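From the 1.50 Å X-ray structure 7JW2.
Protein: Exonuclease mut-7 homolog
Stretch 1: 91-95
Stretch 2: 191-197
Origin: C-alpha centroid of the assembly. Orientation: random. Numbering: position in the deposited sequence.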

# COMPACT_ATOMS: atom_id res chain seq x y z
N LYS A 91 -12.32 -5.37 -14.33
CA LYS A 91 -13.09 -5.65 -13.12
C LYS A 91 -14.36 -6.39 -13.52
O LYS A 91 -15.07 -5.96 -14.43
CB LYS A 91 -13.47 -4.37 -12.36
CG LYS A 91 -12.40 -3.83 -11.39
CD LYS A 91 -11.26 -3.13 -12.16
CE LYS A 91 -11.77 -2.00 -13.04
NZ LYS A 91 -10.65 -1.19 -13.68
N LEU A 92 -14.64 -7.50 -12.85
CA LEU A 92 -15.87 -8.25 -13.06
C LEU A 92 -16.85 -7.93 -11.94
O LEU A 92 -16.45 -7.79 -10.78
CB LEU A 92 -15.61 -9.75 -13.08
CG LEU A 92 -14.63 -10.27 -14.11
CD1 LEU A 92 -14.37 -11.73 -13.88
CD2 LEU A 92 -15.16 -10.02 -15.50
N SER A 93 -18.13 -7.85 -12.29
CA SER A 93 -19.18 -7.46 -11.36
C SER A 93 -20.49 -8.03 -11.86
O SER A 93 -20.58 -8.54 -12.97
CB SER A 93 -19.24 -5.93 -11.26
OG SER A 93 -19.62 -5.40 -12.53
N PHE A 94 -21.52 -7.96 -11.01
CA PHE A 94 -22.88 -8.27 -11.43
C PHE A 94 -23.76 -7.08 -11.07
O PHE A 94 -23.84 -6.71 -9.89
CB PHE A 94 -23.38 -9.57 -10.77
CG PHE A 94 -24.64 -10.13 -11.40
CD1 PHE A 94 -25.90 -9.63 -11.06
CD2 PHE A 94 -24.56 -11.15 -12.34
CE1 PHE A 94 -27.05 -10.15 -11.65
CE2 PHE A 94 -25.72 -11.67 -12.93
CZ PHE A 94 -26.95 -11.16 -12.58
N ALA A 95 -24.38 -6.47 -12.07
CA ALA A 95 -25.16 -5.25 -11.90
C ALA A 95 -24.44 -4.19 -11.06
O ALA A 95 -24.95 -3.74 -10.05
CB ALA A 95 -26.52 -5.58 -11.29
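Stretch 2 191-197: CLLEIYD

Stretch 2 is helical throughout, with phi/psi values from -65/-20 at Cys 191 to -62/-40 at Asp 197, and its i to i+4 ladder is intact: Ile 195 N to Cys 191 O at 2.8 Å, Tyr 196 N to Leu 192 O at 3.0 Å, Asp 197 N to Leu 193 O at 3.0 Å. The helix lies nearly perpendicular to strand 91-93, at a crossing angle of 99° and an axial closest approach of 8.3 Å. Leu 92 and Leu 192 mark the crossing, their CA atoms 6.4 Å apart.

The side-chain packing is apolar and centres on Leu 92, which contributes the largest covered area, 107 of the 266 Å² buried in total. Its CB lies 4.2 Å from Leu 192 CB, and its CD1 reaches Leu 193 CD2 at 3.8 Å and Tyr 196 CB at 3.7 Å. Leu 92 CD2 approaches the Tyr 196 ring obliquely. Phe 94 adds a looser contact, CB to Leu 192 CD2 at 4.4 Å.

Contacts with backbone atoms complete the fit. Leu 92 CD1 is 3.6 Å from Leu 192 O, while Leu 192 CD1 is 3.8 Å from Ser 93 CA, although the Ser 93 side chain points away. No hydrogen bond links the stretches, so the contact rests on van der Waals packing.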

# COMPACT_ATOMS: atom_id res chain seq x y z
N CYS A 191 -16.78 -16.18 -7.46
CA CYS A 191 -17.53 -16.93 -8.47
C CYS A 191 -17.69 -16.13 -9.76
O CYS A 191 -17.95 -16.72 -10.83
CB CYS A 191 -18.90 -17.37 -7.92
SG CYS A 191 -20.17 -16.07 -7.81
N LEU A 192 -17.54 -14.80 -9.70
CA LEU A 192 -17.61 -14.00 -10.91
C LEU A 192 -16.46 -14.34 -11.84
O LEU A 192 -16.64 -14.37 -13.07
CB LEU A 192 -17.60 -12.51 -10.56
CG LEU A 192 -18.66 -12.07 -9.55
CD1 LEU A 192 -18.49 -10.59 -9.26
CD2 LEU A 192 -20.07 -12.39 -10.05
N LEU A 193 -15.27 -14.63 -11.28
CA LEU A 193 -14.15 -15.05 -12.12
C LEU A 193 -14.45 -16.38 -12.79
O LEU A 193 -14.18 -16.55 -13.99
CB LEU A 193 -12.87 -15.18 -11.29
CG LEU A 193 -12.34 -13.91 -10.61
CD1 LEU A 193 -11.43 -14.29 -9.47
CD2 LEU A 193 -11.57 -13.05 -11.62
N GLU A 194 -15.01 -17.32 -12.04
CA GLU A 194 -15.35 -18.63 -12.60
C GLU A 194 -16.44 -18.51 -13.67
O GLU A 194 -16.39 -19.22 -14.68
CB GLU A 194 -15.81 -19.57 -11.48
CG GLU A 194 -14.81 -19.73 -10.36
CD GLU A 194 -15.40 -20.46 -9.17
OE1 GLU A 194 -16.33 -19.92 -8.54
OE2 GLU A 194 -14.91 -21.57 -8.84
N ILE A 195 -17.42 -17.62 -13.46
CA ILE A 195 -18.45 -17.39 -14.48
C ILE A 195 -17.83 -16.85 -15.76
O ILE A 195 -18.10 -17.35 -16.86
CB ILE A 195 -19.53 -16.45 -13.93
CG1 ILE A 195 -20.43 -17.19 -12.94
CG2 ILE A 195 -20.35 -15.88 -15.06
CD1 ILE A 195 -21.29 -16.25 -12.12
N TYR A 196 -17.00 -15.80 -15.65
CA TYR A 196 -16.39 -15.23 -16.85
C TYR A 196 -15.60 -16.28 -17.61
O TYR A 196 -15.67 -16.36 -18.85
CB TYR A 196 -15.49 -14.04 -16.49
CG TYR A 196 -15.00 -13.34 -17.73
CD1 TYR A 196 -15.85 -12.51 -18.46
CD2 TYR A 196 -13.72 -13.55 -18.21
CE1 TYR A 196 -15.43 -11.90 -19.63
CE2 TYR A 196 -13.29 -12.93 -19.39
CZ TYR A 196 -14.16 -12.10 -20.08
OH TYR A 196 -13.76 -11.48 -21.25
N ASP A 197 -14.84 -17.10 -16.88
CA ASP A 197 -14.02 -18.13 -17.53
C ASP A 197 -14.90 -19.13 -18.29
O ASP A 197 -14.57 -19.53 -19.41
CB ASP A 197 -13.17 -18.83 -16.47
CG ASP A 197 -12.32 -19.94 -17.03
OD1 ASP A 197 -11.24 -19.63 -17.58
OD2 ASP A 197 -12.72 -21.11 -16.91